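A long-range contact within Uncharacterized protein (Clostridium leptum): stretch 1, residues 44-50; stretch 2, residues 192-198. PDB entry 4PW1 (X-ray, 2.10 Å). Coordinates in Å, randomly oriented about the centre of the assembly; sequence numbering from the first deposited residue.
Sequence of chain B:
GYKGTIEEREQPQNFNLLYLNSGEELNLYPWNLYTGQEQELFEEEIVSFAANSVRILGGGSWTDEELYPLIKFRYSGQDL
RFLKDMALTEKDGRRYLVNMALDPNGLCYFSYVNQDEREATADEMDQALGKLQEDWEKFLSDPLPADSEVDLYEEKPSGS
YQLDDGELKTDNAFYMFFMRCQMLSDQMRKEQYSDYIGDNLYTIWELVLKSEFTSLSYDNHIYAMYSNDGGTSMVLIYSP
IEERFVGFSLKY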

# COMPACT_ATOMS: atom_id res chain seq x y z
N GLU B 44 21.44 5.78 -23.26
CA GLU B 44 22.73 5.41 -22.68
C GLU B 44 23.09 6.09 -21.38
O GLU B 44 23.67 5.46 -20.49
CB GLU B 44 23.89 5.60 -23.69
CG GLU B 44 25.11 4.78 -23.33
CD GLU B 44 26.00 5.50 -22.31
OE1 GLU B 44 25.91 6.73 -22.27
OE2 GLU B 44 26.73 4.87 -21.52
N GLU B 45 22.73 7.36 -21.24
CA GLU B 45 23.00 8.09 -20.00
C GLU B 45 22.22 7.52 -18.82
O GLU B 45 22.68 7.56 -17.66
CB GLU B 45 22.64 9.56 -20.14
CG GLU B 45 23.53 10.28 -21.14
CD GLU B 45 23.78 11.73 -20.77
OE1 GLU B 45 24.81 12.05 -20.10
OE2 GLU B 45 22.90 12.54 -21.12
N ILE B 46 21.03 7.00 -19.11
CA ILE B 46 20.24 6.40 -18.05
C ILE B 46 20.84 5.06 -17.68
O ILE B 46 20.99 4.75 -16.48
CB ILE B 46 18.76 6.34 -18.43
CG1 ILE B 46 18.24 7.79 -18.38
CG2 ILE B 46 18.02 5.47 -17.43
CD1 ILE B 46 16.84 8.00 -18.86
N VAL B 47 21.26 4.30 -18.68
CA VAL B 47 21.91 3.03 -18.43
C VAL B 47 23.19 3.18 -17.60
O VAL B 47 23.38 2.48 -16.63
CB VAL B 47 22.12 2.25 -19.71
CG1 VAL B 47 22.90 0.96 -19.43
CG2 VAL B 47 20.78 1.92 -20.35
N SER B 48 24.05 4.14 -17.97
CA SER B 48 25.26 4.38 -17.24
C SER B 48 24.97 4.74 -15.80
O SER B 48 25.58 4.21 -14.87
CB SER B 48 26.02 5.53 -17.94
OG SER B 48 27.10 5.82 -17.14
N PHE B 49 24.02 5.65 -15.59
CA PHE B 49 23.64 6.02 -14.26
C PHE B 49 23.12 4.81 -13.44
O PHE B 49 23.45 4.65 -12.25
CB PHE B 49 22.59 7.13 -14.30
CG PHE B 49 22.07 7.49 -12.93
CD1 PHE B 49 22.75 8.37 -12.13
CD2 PHE B 49 20.89 6.93 -12.46
CE1 PHE B 49 22.29 8.68 -10.85
CE2 PHE B 49 20.43 7.24 -11.18
CZ PHE B 49 21.13 8.11 -10.37
N ALA B 50 22.30 3.97 -14.06
CA ALA B 50 21.76 2.79 -13.37
C ALA B 50 22.87 1.76 -12.99
O ALA B 50 22.86 1.20 -11.90
CB ALA B 50 20.71 2.13 -14.23
N GLN B 192 31.52 13.47 -15.91
CA GLN B 192 30.69 14.34 -16.75
C GLN B 192 29.54 13.62 -17.47
O GLN B 192 29.22 13.95 -18.61
CB GLN B 192 31.58 15.09 -17.75
CG GLN B 192 32.78 15.74 -17.09
CD GLN B 192 33.48 16.74 -18.00
OE1 GLN B 192 34.00 16.39 -19.06
NE2 GLN B 192 33.50 18.00 -17.58
N TYR B 193 28.94 12.62 -16.82
CA TYR B 193 27.70 11.96 -17.29
C TYR B 193 26.53 12.65 -16.60
O TYR B 193 26.74 13.44 -15.69
CB TYR B 193 27.73 10.45 -16.95
N SER B 194 25.31 12.34 -16.98
CA SER B 194 24.15 12.93 -16.31
C SER B 194 24.01 12.42 -14.86
O SER B 194 24.12 11.22 -14.57
CB SER B 194 22.91 12.62 -17.10
OG SER B 194 22.98 13.20 -18.37
N ASP B 195 23.85 13.36 -13.94
CA ASP B 195 23.77 13.06 -12.53
C ASP B 195 22.30 13.14 -12.15
O ASP B 195 21.76 14.21 -11.91
CB ASP B 195 24.59 14.03 -11.69
CG ASP B 195 24.33 13.86 -10.20
OD1 ASP B 195 23.65 12.85 -9.81
OD2 ASP B 195 24.78 14.72 -9.40
N TYR B 196 21.63 11.99 -12.12
CA TYR B 196 20.18 11.99 -11.80
C TYR B 196 19.87 11.91 -10.31
O TYR B 196 18.69 11.84 -9.94
CB TYR B 196 19.49 10.80 -12.49
CG TYR B 196 19.49 10.96 -13.99
CD1 TYR B 196 18.73 11.97 -14.62
CD2 TYR B 196 20.30 10.18 -14.77
CE1 TYR B 196 18.77 12.13 -16.00
CE2 TYR B 196 20.34 10.32 -16.14
CZ TYR B 196 19.60 11.30 -16.75
OH TYR B 196 19.70 11.39 -18.10
N ILE B 197 20.87 11.94 -9.43
CA ILE B 197 20.61 11.96 -7.98
C ILE B 197 20.97 13.28 -7.25
O ILE B 197 20.38 13.61 -6.22
CB ILE B 197 21.24 10.74 -7.26
CG1 ILE B 197 20.55 10.60 -5.88
CG2 ILE B 197 22.78 10.84 -7.14
CD1 ILE B 197 20.73 9.27 -5.21
N GLY B 198 21.94 14.03 -7.79
CA GLY B 198 22.51 15.24 -7.10
C GLY B 198 21.49 16.28 -6.73
O GLY B 198 21.51 16.82 -5.61
O HOH W 1 24.66 9.20 -16.72
O HOH W 2 26.56 14.93 -19.31

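A helix, residues 44-50, packs against an irregular segment, residues 192-198; touching residues are at least 145 positions apart in sequence. The helix holds itself together through its own backbone bonds, for example Phe 49 N to Glu 45 O at 3.1 Å, and it meets its partner chiefly through side chains. Glu 45 and Phe 49, one turn apart, both send their CA-to-CB bonds toward the second stretch, while Ile 46 approaches sideways. The backbones come nearest at Glu 45 and Ser 194, whose CA atoms are 6.2 Å apart, and water 1 sits between the backbones, joining Glu 45 O to Ser 194 O.

The polar end of the contact belongs to these two residues. Glu 45 has chi1 in m and a chi2 of -147°, between the usual wells; in this conformation its carboxylate lies at Ser 194. Ser 194 N donates a weak hydrogen bond to Glu 45 OE1, 3.2 Å long and bent to 131°. Ser 194, also with chi1 in m, places OG 2.8 Å from both Glu 45 OE1 and Glu 45 OE2, so the short serine side chain sits before the whole carboxylate. Two waters extend this network. Water 1 donates to Glu 45 O at 2.7 Å and to Ser 194 O at 3.0 Å, joining two carbonyls that, as acceptors, could not bond to each other directly. Water 2 donates to Gln 192 O at 2.9 Å and, weakly, to Glu 45 OE1 at 3.5 Å. Gln 192 itself is at positive phi in a Schellman motif that ends the preceding helix, and its CA-to-CB bond points away from the helix of stretch 1. The ring of Tyr 193 is not modelled, so its place in the contact cannot be described.

One turn along the helix the chemistry becomes aromatic. Phe 49 adopts chi1 t with chi2 at 83°, and one face of its ring receives Tyr 196. The two ring planes stand at 86° with centroids 5.4 Å apart, the edge of Tyr 196 toward the face of Phe 49, which brings the slightly positive ring hydrogens to the electron-rich face. The backbone places Tyr 196 CB over that face, 3.8 Å from the Phe 49 centroid and only 9° off the ring normal, in a CH-pi contact. Chi1 in m (-67°) with chi2 at -68° then sets the ring, bringing Tyr 196 CD2 to 3.7 Å from Phe 49 CG. From there the tyrosine ring runs back along the helix, its CE2 4.0 Å from Ile 46 CG1 and its OH 4.0 Å from Glu 45 CB. Tyrosine thus offers carbon surface to buried Phe 49 and Ile 46. Ile 197 adds a further apolar contact, its CB 4.1 Å from Phe 49 CZ.

Asp 195 orders the loop from within. Its CA-to-CB bond points away from the helix, and with chi1 in t its OD1 accepts from Ile 197 N and Gly 198 N, each at 2.9 Å, capping the turn that leads into the next helix.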